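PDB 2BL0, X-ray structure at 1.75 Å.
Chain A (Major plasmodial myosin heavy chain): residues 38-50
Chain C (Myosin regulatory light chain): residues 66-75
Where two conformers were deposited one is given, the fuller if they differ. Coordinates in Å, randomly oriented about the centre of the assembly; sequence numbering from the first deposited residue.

Chain A (38-50) DNIRAYLEFKNWA
Chain C, residues 66-75: SMMGRRMKQT

The heavy-chain stretch is helical from Asp A38 to about Phe A46, continuing a helix that begins earlier, with phi -55 to -68 and psi -41 to -51 from Asp A38 to Tyr A43, drifting to -65/-27 at Leu A44 and -79/-31 at Glu A45, and i to i+4 bonds such as Ala A42 N to Asp A38 O (3.1 Å) and Phe A46 N to Ala A42 O (3.0 Å). Phe A46 (-114/3) opens a type I turn that runs to Trp A49 and is closed by Trp A49 N to Phe A46 O at 2.9 Å. Trp A49 itself is extended (-78/129) and occupies the N-cap position before the next helix. The light-chain stretch follows the same plan: a helix that begins earlier runs from Ser C66 to about Met C72 (-123/8), with phi -55 to -68 and psi -43 to -48 through Arg C70 and -86/-25 at Arg C71, then a type I turn to Thr C75 (-70/163), closed by Thr C75 N to Met C72 O at 3.1 Å. Thr C75 OG1, with chi1 p, donates to that same Met C72 O at 2.6 Å, so one carbonyl accepts both backbone and side chain.

The helix axes approach to 10.4 Å, and their N-to-C directions diverge by 122°, closer to antiparallel than parallel. The nearest CA pairs are Asp A38 CA to Gln C74 CA 5.7 Å and Asn A39 CA to Thr C75 CA 4.9 Å, then Ala A42 CA to Met C72 CA 6.4 Å and Phe A46 CA to Arg C71 CA 6.9 Å, so beyond Asn A39 the light-chain numbers fall as the heavy-chain numbers rise. The light-chain turn thus packs against the start of the heavy-chain stretch, while Trp A49 reaches the light-chain helix. Together the two stretches bury 620 Å².

Arg C71 and Trp A49 contribute the largest covered areas. Arg C71 is folded, with chi1 to chi3 all m (-58°, -72°, -66°) and chi4 -91°; Trp A49 has chi1 t and chi2 35°. Arg C71 CZ lies 3.9 Å from the centroid of the Trp A49 five-membered ring, 8° off its normal, a cation-pi contact over the face. Arg C71 CG lies 3.8 Å from the six-membered centroid, 22° off the normal, a CH-pi contact. The approach of Arg C71 NH2 to Trp A49 NE1 (3.3 Å) joins two donors and is no hydrogen bond. Instead Arg C71 NH1 donates to Glu A45 O at 3.2 Å and 145°, with that oxygen near the guanidinium plane, so the group can lie over the indole and still donate in its own plane.

Two methionines also touch the indole: Met C67 CG, on a t, t, p side chain, meets Trp A49 CZ2 at the ring edge (3.7 Å), and Met C68 SD, on an all-m side chain, lies 3.8 Å from Trp A49 CH2.

Phe A46 (chi1 p, chi2 58°) places CE2 3.8 Å from Met C72 CG, on an m, t, p side chain, and 3.8 Å from Thr C75 CG2, the latter at the ring edge. Thr C75 CG2 also touches Ala A42 CB at 3.6 Å. Back toward the start of the stretch, Asn A39 OD1 (chi1 m) approaches Thr C75 CA (3.3 Å). Asp A38 CB (chi1 m) lies 3.4 Å from Gln C74 O, and water 1 bridges the pair, donating to Asp A38 OD2 (3.0 Å) and Gln C74 O (2.9 Å).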

# COMPACT_ATOMS: atom_id res chain seq x y z
N ASP A 38 -4.37 -10.26 4.16
CA ASP A 38 -5.47 -10.08 5.09
C ASP A 38 -6.63 -10.96 4.66
O ASP A 38 -7.28 -11.59 5.49
CB ASP A 38 -5.96 -8.63 5.09
CG ASP A 38 -5.01 -7.67 5.81
OD1 ASP A 38 -4.09 -8.11 6.50
OD2 ASP A 38 -5.18 -6.44 5.73
N ASN A 39 -6.88 -11.00 3.36
CA ASN A 39 -7.95 -11.83 2.82
C ASN A 39 -7.68 -13.32 2.94
O ASN A 39 -8.58 -14.07 3.29
CB ASN A 39 -8.25 -11.44 1.36
CG ASN A 39 -9.16 -10.26 1.28
OD1 ASN A 39 -10.35 -10.35 1.65
ND2 ASN A 39 -8.62 -9.11 0.83
N ILE A 40 -6.46 -13.77 2.66
CA ILE A 40 -6.11 -15.18 2.85
C ILE A 40 -6.23 -15.58 4.31
O ILE A 40 -6.84 -16.59 4.64
CB ILE A 40 -4.65 -15.47 2.38
CG1 ILE A 40 -4.55 -15.40 0.86
CG2 ILE A 40 -4.21 -16.81 2.87
CD1 ILE A 40 -3.10 -15.33 0.34
N ARG A 41 -5.63 -14.80 5.20
CA ARG A 41 -5.60 -15.15 6.61
C ARG A 41 -7.00 -15.26 7.16
O ARG A 41 -7.30 -16.18 7.92
CB ARG A 41 -4.75 -14.11 7.39
CG ARG A 41 -4.58 -14.41 8.88
CD ARG A 41 -3.19 -14.03 9.45
NE ARG A 41 -2.57 -12.99 8.64
CZ ARG A 41 -1.29 -12.95 8.25
NH1 ARG A 41 -0.42 -13.91 8.58
NH2 ARG A 41 -0.89 -11.93 7.51
N ALA A 42 -7.87 -14.33 6.77
CA ALA A 42 -9.26 -14.33 7.23
C ALA A 42 -10.01 -15.55 6.73
O ALA A 42 -10.64 -16.26 7.50
CB ALA A 42 -9.96 -13.08 6.78
N TYR A 43 -9.92 -15.80 5.43
CA TYR A 43 -10.55 -16.95 4.82
C TYR A 43 -10.13 -18.26 5.47
O TYR A 43 -10.95 -19.12 5.76
CB TYR A 43 -10.25 -16.96 3.32
CG TYR A 43 -10.89 -18.10 2.58
CD1 TYR A 43 -12.24 -18.06 2.22
CD2 TYR A 43 -10.16 -19.24 2.25
CE1 TYR A 43 -12.82 -19.13 1.55
CE2 TYR A 43 -10.74 -20.30 1.58
CZ TYR A 43 -12.06 -20.24 1.23
OH TYR A 43 -12.62 -21.31 0.58
N LEU A 44 -8.82 -18.44 5.70
CA LEU A 44 -8.37 -19.68 6.30
C LEU A 44 -8.90 -19.85 7.72
O LEU A 44 -9.07 -20.98 8.18
CB LEU A 44 -6.84 -19.76 6.28
CG LEU A 44 -6.25 -19.83 4.88
CD1 LEU A 44 -4.75 -19.71 4.96
CD2 LEU A 44 -6.65 -21.11 4.14
N GLU A 45 -9.17 -18.73 8.39
CA GLU A 45 -9.73 -18.72 9.75
C GLU A 45 -11.22 -18.99 9.78
O GLU A 45 -11.70 -19.59 10.74
CB GLU A 45 -9.43 -17.39 10.46
CG GLU A 45 -7.97 -17.24 10.91
CD GLU A 45 -7.59 -15.81 11.30
OE1 GLU A 45 -8.50 -14.98 11.58
OE2 GLU A 45 -6.37 -15.50 11.33
N PHE A 46 -11.97 -18.60 8.75
CA PHE A 46 -13.41 -18.78 8.79
C PHE A 46 -13.99 -19.77 7.76
O PHE A 46 -15.20 -19.93 7.71
CB PHE A 46 -14.15 -17.41 8.73
CG PHE A 46 -14.01 -16.64 7.43
CD1 PHE A 46 -14.39 -17.17 6.20
CD2 PHE A 46 -13.55 -15.33 7.45
CE1 PHE A 46 -14.29 -16.43 5.03
CE2 PHE A 46 -13.45 -14.58 6.28
CZ PHE A 46 -13.81 -15.13 5.08
N LYS A 47 -13.16 -20.45 6.96
CA LYS A 47 -13.70 -21.22 5.83
C LYS A 47 -14.64 -22.34 6.21
O LYS A 47 -15.49 -22.75 5.42
CB LYS A 47 -12.58 -21.79 4.97
CG LYS A 47 -11.66 -22.80 5.63
CD LYS A 47 -10.56 -23.12 4.63
CE LYS A 47 -9.56 -24.14 5.12
NZ LYS A 47 -8.54 -24.33 4.04
N ASN A 48 -14.53 -22.82 7.43
CA ASN A 48 -15.36 -23.92 7.89
C ASN A 48 -16.35 -23.47 8.94
O ASN A 48 -17.06 -24.29 9.52
CB ASN A 48 -14.48 -25.08 8.36
CG ASN A 48 -13.70 -25.71 7.20
OD1 ASN A 48 -12.49 -25.90 7.28
ND2 ASN A 48 -14.41 -26.02 6.11
N TRP A 49 -16.46 -22.16 9.11
CA TRP A 49 -17.38 -21.56 10.06
C TRP A 49 -18.78 -21.55 9.50
O TRP A 49 -19.00 -21.08 8.40
CB TRP A 49 -16.97 -20.11 10.27
CG TRP A 49 -17.69 -19.38 11.34
CD1 TRP A 49 -18.13 -19.88 12.52
CD2 TRP A 49 -17.98 -17.98 11.35
NE1 TRP A 49 -18.69 -18.87 13.28
CE2 TRP A 49 -18.61 -17.69 12.58
CE3 TRP A 49 -17.79 -16.92 10.44
CZ2 TRP A 49 -19.04 -16.40 12.93
CZ3 TRP A 49 -18.22 -15.65 10.80
CH2 TRP A 49 -18.82 -15.40 12.02
N ALA A 50 -19.75 -22.05 10.26
CA ALA A 50 -21.11 -22.15 9.72
C ALA A 50 -21.70 -20.82 9.28
O ALA A 50 -22.46 -20.77 8.31
CB ALA A 50 -22.06 -22.83 10.73
N SER C 66 -21.54 -7.44 15.17
CA SER C 66 -20.33 -7.57 15.99
C SER C 66 -19.60 -8.90 15.70
O SER C 66 -18.36 -8.93 15.56
CB SER C 66 -20.66 -7.45 17.48
OG SER C 66 -19.48 -7.64 18.27
N MET C 67 -20.37 -9.98 15.59
CA MET C 67 -19.81 -11.31 15.39
C MET C 67 -19.16 -11.44 14.02
O MET C 67 -18.00 -11.90 13.91
CB MET C 67 -20.88 -12.39 15.60
CG MET C 67 -20.42 -13.81 15.24
SD MET C 67 -21.79 -14.90 15.07
CE MET C 67 -22.50 -14.35 13.54
N MET C 68 -19.88 -11.02 12.98
CA MET C 68 -19.39 -11.12 11.61
C MET C 68 -18.16 -10.23 11.44
O MET C 68 -17.18 -10.64 10.82
CB MET C 68 -20.47 -10.74 10.60
CG MET C 68 -21.68 -11.66 10.57
SD MET C 68 -21.25 -13.32 10.05
CE MET C 68 -20.84 -13.11 8.42
N GLY C 69 -18.23 -9.02 11.98
CA GLY C 69 -17.09 -8.09 12.00
C GLY C 69 -15.83 -8.65 12.64
O GLY C 69 -14.73 -8.46 12.11
N ARG C 70 -15.99 -9.34 13.77
CA ARG C 70 -14.86 -9.94 14.48
C ARG C 70 -14.13 -10.92 13.55
O ARG C 70 -12.90 -10.88 13.45
CB ARG C 70 -15.33 -10.66 15.76
CG ARG C 70 -15.59 -9.73 16.98
CD ARG C 70 -16.15 -10.43 18.27
NE ARG C 70 -17.04 -11.57 17.99
CZ ARG C 70 -16.63 -12.83 17.75
NH1 ARG C 70 -15.34 -13.15 17.73
NH2 ARG C 70 -17.53 -13.78 17.50
N ARG C 71 -14.88 -11.74 12.83
CA ARG C 71 -14.28 -12.78 12.01
C ARG C 71 -13.88 -12.28 10.62
O ARG C 71 -12.98 -12.87 10.00
CB ARG C 71 -15.23 -13.98 11.89
CG ARG C 71 -15.63 -14.62 13.21
CD ARG C 71 -14.52 -15.42 13.90
NE ARG C 71 -14.11 -16.62 13.16
CZ ARG C 71 -14.62 -17.85 13.31
NH1 ARG C 71 -14.17 -18.84 12.55
NH2 ARG C 71 -15.59 -18.10 14.19
N MET C 72 -14.52 -11.22 10.12
CA MET C 72 -14.36 -10.82 8.72
C MET C 72 -13.86 -9.38 8.48
O MET C 72 -13.84 -8.91 7.34
CB MET C 72 -15.70 -10.99 7.99
CG MET C 72 -16.16 -12.42 7.90
SD MET C 72 -17.56 -12.60 6.74
CE MET C 72 -16.86 -12.08 5.24
N LYS C 73 -13.46 -8.69 9.54
CA LYS C 73 -13.20 -7.25 9.45
C LYS C 73 -12.03 -6.90 8.54
O LYS C 73 -12.02 -5.82 7.94
CB LYS C 73 -12.98 -6.60 10.81
CG LYS C 73 -11.95 -7.29 11.73
CD LYS C 73 -11.57 -6.40 12.93
CE LYS C 73 -10.40 -6.98 13.74
NZ LYS C 73 -9.61 -8.05 13.04
N GLN C 74 -11.05 -7.79 8.44
CA GLN C 74 -9.89 -7.54 7.58
C GLN C 74 -10.07 -7.98 6.14
O GLN C 74 -9.21 -7.71 5.30
CB GLN C 74 -8.65 -8.19 8.18
CG GLN C 74 -8.38 -7.77 9.63
CD GLN C 74 -8.58 -6.27 9.86
OE1 GLN C 74 -8.10 -5.44 9.08
NE2 GLN C 74 -9.27 -5.93 10.93
N THR C 75 -11.20 -8.62 5.81
CA THR C 75 -11.49 -8.87 4.41
C THR C 75 -11.83 -7.56 3.71
O THR C 75 -12.15 -6.56 4.36
CB THR C 75 -12.67 -9.85 4.20
OG1 THR C 75 -13.87 -9.26 4.72
CG2 THR C 75 -12.45 -11.14 4.97
O HOH W 1 -7.73 -5.42 4.45